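Local coordinates for protein pyridoxamine 5-phosphate-dependent dehydrase (Escherichia coli, PDB 3B8X) that removes the C3'-hydroxyl of GDP-4-keto-6-deoxy-D-mannose with a vitamin B6 cofactor, by combined transamination and deoxygenation, on the way to L-colitose of the bacterial O-antigen, at residues R275-E280 and E377-I382; F304-I309 and V371-I376. The protein carries 1 engineered substitution. All coordinates share one frame; numbering follows the deposited sequence.

Contact 1. Residues R275-E280 and E377-I382. With NA (sodium ion), chain L.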
loop_
_atom_site.group_PDB
_atom_site.type_symbol
_atom_site.label_atom_id
_atom_site.label_comp_id
_atom_site.label_asym_id
_atom_site.label_seq_id
_atom_site.Cartn_x
_atom_site.Cartn_y
_atom_site.Cartn_z
ATOM N N ARG B 275 8.549 15.158 -25.150
ATOM C CA ARG B 275 9.428 15.447 -24.028
ATOM C C ARG B 275 10.878 15.563 -24.480
ATOM O O ARG B 275 11.598 16.442 -24.021
ATOM C CB ARG B 275 9.343 14.340 -22.993
ATOM C CG ARG B 275 8.095 14.387 -22.145
ATOM C CD ARG B 275 8.207 13.303 -21.118
ATOM N NE ARG B 275 7.115 13.383 -20.168
ATOM C CZ ARG B 275 7.243 13.915 -18.968
ATOM N NH1 ARG B 275 8.416 14.398 -18.557
ATOM N NH2 ARG B 275 6.174 13.987 -18.206
ATOM N N ARG B 276 11.347 14.639 -25.310
ATOM C CA ARG B 276 12.731 14.778 -25.805
ATOM C C ARG B 276 12.908 16.009 -26.707
ATOM O O ARG B 276 13.954 16.670 -26.674
ATOM C CB ARG B 276 13.290 13.485 -26.452
ATOM C CG ARG B 276 13.532 12.371 -25.426
ATOM C CD ARG B 276 13.683 10.969 -26.063
ATOM N NE ARG B 276 14.827 11.007 -26.954
ATOM C CZ ARG B 276 16.073 11.235 -26.549
ATOM N NH1 ARG B 276 16.348 11.402 -25.258
ATOM N NH2 ARG B 276 17.044 11.308 -27.445
ATOM N N LYS B 277 11.903 16.369 -27.505
ATOM C CA LYS B 277 12.114 17.578 -28.319
ATOM C C LYS B 277 12.167 18.782 -27.387
ATOM O O LYS B 277 12.932 19.716 -27.598
ATOM C CB LYS B 277 11.023 17.777 -29.358
ATOM C CG LYS B 277 11.404 18.800 -30.399
ATOM C CD LYS B 277 11.145 18.304 -31.809
ATOM C CE LYS B 277 11.473 19.399 -32.829
ATOM N NZ LYS B 277 10.270 20.118 -33.368
ATOM N N ASN B 278 11.425 18.709 -26.292
ATOM C CA ASN B 278 11.451 19.840 -25.376
ATOM C C ASN B 278 12.846 19.891 -24.816
ATOM O O ASN B 278 13.391 20.956 -24.586
ATOM C CB ASN B 278 10.479 19.641 -24.204
ATOM C CG ASN B 278 9.039 19.942 -24.578
ATOM O OD1 ASN B 278 8.758 20.746 -25.471
ATOM N ND2 ASN B 278 8.109 19.299 -23.875
ATOM N N ALA B 279 13.398 18.718 -24.558
ATOM C CA ALA B 279 14.720 18.648 -23.935
ATOM C C ALA B 279 15.756 19.224 -24.890
ATOM O O ALA B 279 16.721 19.839 -24.472
ATOM C CB ALA B 279 15.063 17.204 -23.547
ATOM N N GLU B 280 15.547 19.023 -26.180
ATOM C CA GLU B 280 16.502 19.513 -27.147
ATOM C C GLU B 280 16.562 21.025 -27.144
ATOM O O GLU B 280 17.637 21.621 -27.125
ATOM C CB GLU B 280 16.116 19.018 -28.529
ATOM C CG GLU B 280 16.780 19.734 -29.675
ATOM C CD GLU B 280 16.193 19.245 -30.976
ATOM O OE1 GLU B 280 15.089 19.695 -31.358
ATOM O OE2 GLU B 280 16.809 18.343 -31.572
ATOM N N GLU B 377 4.485 20.342 -26.124
ATOM C CA GLU B 377 5.605 21.259 -26.385
ATOM C C GLU B 377 5.631 22.362 -25.358
ATOM O O GLU B 377 4.578 22.839 -24.948
ATOM C CB GLU B 377 5.579 21.865 -27.800
ATOM C CG GLU B 377 4.378 22.786 -28.100
ATOM C CD GLU B 377 4.614 24.267 -27.806
ATOM O OE1 GLU B 377 5.720 24.673 -27.398
ATOM O OE2 GLU B 377 3.658 25.048 -27.954
ATOM N N LEU B 378 6.836 22.802 -25.007
ATOM C CA LEU B 378 7.026 23.840 -24.008
ATOM C C LEU B 378 7.923 24.977 -24.536
ATOM O O LEU B 378 8.632 25.635 -23.750
ATOM C CB LEU B 378 7.716 23.192 -22.789
ATOM C CG LEU B 378 6.809 22.402 -21.843
ATOM C CD1 LEU B 378 7.587 21.570 -20.811
ATOM C CD2 LEU B 378 5.881 23.366 -21.133
ATOM N N PHE B 379 7.911 25.227 -25.841
ATOM C CA PHE B 379 8.821 26.248 -26.362
ATOM C C PHE B 379 8.717 27.605 -25.742
ATOM O O PHE B 379 9.745 28.202 -25.444
ATOM C CB PHE B 379 8.858 26.345 -27.886
ATOM C CG PHE B 379 8.941 25.019 -28.571
ATOM C CD1 PHE B 379 7.895 24.582 -29.383
ATOM C CD2 PHE B 379 10.015 24.172 -28.354
ATOM C CE1 PHE B 379 7.934 23.354 -29.982
ATOM C CE2 PHE B 379 10.061 22.926 -28.953
ATOM C CZ PHE B 379 9.012 22.519 -29.778
ATOM N N ASP B 380 7.485 28.100 -25.561
ATOM C CA ASP B 380 7.324 29.443 -24.954
ATOM C C ASP B 380 7.729 29.455 -23.515
ATOM O O ASP B 380 8.313 30.417 -23.018
ATOM C CB ASP B 380 5.892 29.967 -25.088
ATOM C CG ASP B 380 5.457 30.076 -26.542
ATOM O OD1 ASP B 380 6.326 30.347 -27.402
ATOM O OD2 ASP B 380 4.271 29.816 -26.829
ATOM N N GLU B 381 7.372 28.377 -22.838
ATOM C CA GLU B 381 7.680 28.222 -21.433
ATOM C C GLU B 381 9.184 28.164 -21.201
ATOM O O GLU B 381 9.689 28.634 -20.195
ATOM C CB GLU B 381 6.972 26.972 -20.901
ATOM C CG GLU B 381 5.457 27.123 -20.812
ATOM C CD GLU B 381 4.754 26.693 -22.102
ATOM O OE1 GLU B 381 5.425 26.639 -23.140
ATOM O OE2 GLU B 381 3.538 26.394 -22.100
ATOM N N ILE B 382 9.902 27.547 -22.123
ATOM C CA ILE B 382 11.366 27.464 -21.970
ATOM C C ILE B 382 12.050 28.797 -22.258
ATOM O O ILE B 382 13.073 29.152 -21.649
ATOM C CB ILE B 382 11.949 26.356 -22.873
ATOM C CG1 ILE B 382 11.723 24.998 -22.217
ATOM C CG2 ILE B 382 13.463 26.512 -23.050
ATOM C CD1 ILE B 382 11.787 23.834 -23.224
HETATM NA NA NA L . 2.639 27.473 -26.304
HETATM O O HOH W 1 1.526 25.285 -25.480
HETATM O O HOH W 2 3.260 27.550 -28.610
HETATM O O HOH W 3 4.841 26.658 -25.849
HETATM O O HOH W 4 2.315 28.537 -23.690
HETATM O O HOH W 5 1.120 29.266 -27.001
#

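Contact 2. Residues F304-I309 and V371-I376. With NA (sodium ion), chain K.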
loop_
_atom_site.group_PDB
_atom_site.type_symbol
_atom_site.label_atom_id
_atom_site.label_comp_id
_atom_site.label_asym_id
_atom_site.label_seq_id
_atom_site.Cartn_x
_atom_site.Cartn_y
_atom_site.Cartn_z
ATOM N N PHE B 304 12.327 13.519 -17.331
ATOM C CA PHE B 304 11.163 13.636 -16.467
ATOM C C PHE B 304 10.916 15.107 -16.150
ATOM O O PHE B 304 9.771 15.579 -16.070
ATOM C CB PHE B 304 11.459 12.821 -15.203
ATOM C CG PHE B 304 10.456 12.997 -14.114
ATOM C CD1 PHE B 304 9.361 12.137 -14.019
ATOM C CD2 PHE B 304 10.650 13.986 -13.164
ATOM C CE1 PHE B 304 8.440 12.283 -12.982
ATOM C CE2 PHE B 304 9.750 14.182 -12.137
ATOM C CZ PHE B 304 8.625 13.320 -12.029
ATOM N N GLY B 305 12.013 15.819 -15.947
ATOM C CA GLY B 305 11.999 17.246 -15.639
ATOM C C GLY B 305 13.334 17.843 -16.033
ATOM O O GLY B 305 14.227 17.133 -16.465
ATOM N N PHE B 306 13.483 19.140 -15.837
ATOM C CA PHE B 306 14.703 19.860 -16.181
ATOM C C PHE B 306 15.439 20.372 -14.953
ATOM O O PHE B 306 15.032 21.382 -14.341
ATOM C CB PHE B 306 14.281 21.053 -17.046
ATOM C CG PHE B 306 13.745 20.644 -18.374
ATOM C CD1 PHE B 306 12.532 21.147 -18.845
ATOM C CD2 PHE B 306 14.443 19.699 -19.131
ATOM C CE1 PHE B 306 12.077 20.798 -20.116
ATOM C CE2 PHE B 306 13.994 19.306 -20.396
ATOM C CZ PHE B 306 12.777 19.833 -20.855
ATOM N N SER B 307 16.566 19.732 -14.629
ATOM C CA SER B 307 17.322 20.117 -13.454
ATOM C C SER B 307 18.297 21.249 -13.753
ATOM O O SER B 307 18.736 21.426 -14.890
ATOM C CB SER B 307 18.156 18.920 -12.977
ATOM O OG SER B 307 19.141 18.603 -13.953
ATOM N N PHE B 308 18.633 21.975 -12.686
ATOM C CA PHE B 308 19.651 23.027 -12.698
ATOM C C PHE B 308 20.484 22.880 -11.446
ATOM O O PHE B 308 19.986 22.439 -10.405
ATOM C CB PHE B 308 19.026 24.397 -12.576
ATOM C CG PHE B 308 18.291 24.824 -13.783
ATOM C CD1 PHE B 308 16.948 25.105 -13.693
ATOM C CD2 PHE B 308 18.935 24.925 -15.006
ATOM C CE1 PHE B 308 16.240 25.516 -14.788
ATOM C CE2 PHE B 308 18.214 25.312 -16.130
ATOM C CZ PHE B 308 16.859 25.605 -16.011
ATOM N N ILE B 309 21.764 23.219 -11.574
ATOM C CA ILE B 309 22.690 23.218 -10.458
ATOM C C ILE B 309 23.542 24.480 -10.624
ATOM O O ILE B 309 24.115 24.750 -11.688
ATOM C CB ILE B 309 23.542 21.916 -10.342
ATOM C CG1 ILE B 309 22.699 20.825 -9.699
ATOM C CG2 ILE B 309 24.677 22.119 -9.313
ATOM C CD1 ILE B 309 23.125 19.458 -10.066
ATOM N N VAL B 371 12.639 22.090 -12.820
ATOM C CA VAL B 371 11.392 22.626 -13.337
ATOM C C VAL B 371 10.759 21.577 -14.205
ATOM O O VAL B 371 11.337 20.532 -14.458
ATOM C CB VAL B 371 11.515 23.988 -14.049
ATOM C CG1 VAL B 371 12.077 25.051 -13.029
ATOM C CG2 VAL B 371 12.345 23.889 -15.344
ATOM N N GLY B 372 9.527 21.789 -14.625
ATOM C CA GLY B 372 8.930 20.683 -15.312
ATOM C C GLY B 372 9.194 20.375 -16.777
ATOM O O GLY B 372 9.553 21.220 -17.599
ATOM N N ASN B 373 8.970 19.114 -17.109
ATOM C CA ASN B 373 8.926 18.784 -18.550
ATOM C C ASN B 373 7.545 18.132 -18.760
ATOM O O ASN B 373 6.997 17.503 -17.858
ATOM C CB ASN B 373 10.094 17.898 -19.009
ATOM C CG ASN B 373 10.173 17.792 -20.546
ATOM O OD1 ASN B 373 9.491 18.525 -21.270
ATOM N ND2 ASN B 373 11.002 16.865 -21.036
ATOM N N HIS B 374 6.939 18.297 -19.922
ATOM C CA HIS B 374 5.625 17.716 -20.168
ATOM C C HIS B 374 5.599 17.007 -21.519
ATOM O O HIS B 374 6.478 17.214 -22.355
ATOM C CB HIS B 374 4.502 18.826 -20.230
ATOM C CG HIS B 374 4.436 19.722 -19.032
ATOM N ND1 HIS B 374 3.240 20.120 -18.480
ATOM C CD2 HIS B 374 5.408 20.326 -18.303
ATOM C CE1 HIS B 374 3.478 20.927 -17.459
ATOM N NE2 HIS B 374 4.781 21.102 -17.357
ATOM N N GLN B 375 4.522 16.268 -21.767
ATOM C CA GLN B 375 4.319 15.547 -23.030
ATOM C C GLN B 375 3.701 16.447 -24.088
ATOM O O GLN B 375 3.211 15.981 -25.091
ATOM C CB GLN B 375 3.391 14.359 -22.795
ATOM C CG GLN B 375 1.905 14.704 -22.524
ATOM C CD GLN B 375 1.610 15.582 -21.282
ATOM O OE1 GLN B 375 2.336 15.583 -20.280
ATOM N NE2 GLN B 375 0.519 16.325 -21.358
ATOM N N ILE B 376 3.669 17.742 -23.805
ATOM C CA ILE B 376 3.157 18.802 -24.677
ATOM C C ILE B 376 4.343 19.768 -24.927
ATOM O O ILE B 376 5.133 19.984 -24.021
ATOM C CB ILE B 376 2.053 19.620 -23.897
ATOM C CG1 ILE B 376 0.891 18.731 -23.483
ATOM C CG2 ILE B 376 1.494 20.761 -24.730
ATOM C CD1 ILE B 376 0.456 18.981 -22.061
HETATM NA NA NA K . 6.174 16.989 -15.414
HETATM O O HOH W 6 8.367 17.425 -14.497
HETATM O O HOH W 7 7.137 14.641 -15.423
HETATM O O HOH W 8 6.406 16.126 -12.687
HETATM O O HOH W 9 4.346 15.857 -16.274
#

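Contact 1. Residues R275-E280 and E377-I382
In this DegT/DnrJ/EryC1-family enzyme of the aspartate aminotransferase fold, the long helix 255-286 meets the N-terminal end of the last helix, 379-388, and Asn278 carries the junction. Its CG stands beside the backbone N and anti to the carbonyl carbon (chi1 -79°), which swings the amide across to the turn ahead of helix 379-388. There OD1 accepts a hydrogen bond from Leu378 N at 2.9 Å. The bond is bent, 142° at the hydrogen, and the donor lies above the carbonyl plane. ND2 of the same amide is held by Asn373 OD1 and Ile376 O, so both ends of the group are engaged and its flip state is fixed.

Asn278 and Leu378 cross at about a right angle: Leu378 CB approaches OD1, while its CD1 comes 3.8 Å from Asn278 ND2. Farther along, Ile382 CD1 reaches Asn278 O at 3.6 Å. At the outer margin Lys277 CG lies at the edge of the Phe379 ring, 4.5 Å from CZ.

Leu378 is the N-cap residue, yet the side chain that takes the first-turn N-H of Phe379 is that of Glu377. With CG in the crowded position between N and carbonyl carbon (chi1 65°) and the chain bent at chi2, Glu377 folds back so that OE1 receives Phe379 N at 2.7 Å. Glu377 and Asp380 bind Mg(2+) in another structure of this protein; here sodium sits beside them. Water 3 donates to Glu377 OE1 and to Glu381 OE1, accepts from Asp380 N, and coordinates this ion, whose protein ligand here is Asp380 OD2, 2.9 Å from the metal.

Contact 2. Residues F304-I309 and V371-I376
Strands 305-310 and 368-372 run antiparallel, with Phe306 and Val371 as a hydrogen-bonded pair: Phe306 N to Val371 O and Val371 N to Phe306 O are both 2.9 Å and nearly straight. The side chains of this pair share a face of the sheet, where Phe306 CB lies 3.8 Å from Val371 CG2. That methyl occupies the crowded position between N and carbonyl carbon, at the edge of the Phe306 ring, and it also approaches Phe308 CE1.

Asn373 CB covers one face of the Phe306 ring in a CH-pi contact, 4.0 Å from the ring centroid and offset toward the rim. CG, anti to the backbone N (chi1 -169°), carries the amide past the CZ rim, its plane tilted 28° to the ring, and lies 3.3 Å from Phe306 CZ. Phe282 stacks on the Phe306 ring. ND2 of the amide is bonded to Trp303 O and Arg275 O, so its pose at the rim is held by polar bonds.

Asn373 O binds a sodium ion at 2.6 Å; Leu8 O also binds it. Water 6, also on the metal, donates to Phe304 O and accepts from Asn373 N, bridging the two segments. The arrangement is an antiparallel strand pair of the small four-stranded sheet in a PLP-dependent aminotransferase fold, beside the active site, where the side chain of Phe304 comes within about 4 Å of the bound GDP-perosamine-cofactor adduct.

From the N terminus, the chain passes through seven of the eight strands of the large mixed sheet and enters helix 255-286, where 275-280 opens the outer loop. Segment 304-309 opens the inner loop, which contributes the last strand of that sheet, 351-354, and which contact 2 closes at 371-376, 62 residues beyond Ile309. The chain turns directly into 377-382, and contact 1 closes the outer loop, so contact 2 is nested inside contact 1. Their centres are 9 Å apart, and the Asn278 amide joins both. Together the contacts tie helix 255-286, the small antiparallel sheet and the C-terminal helix into one unit.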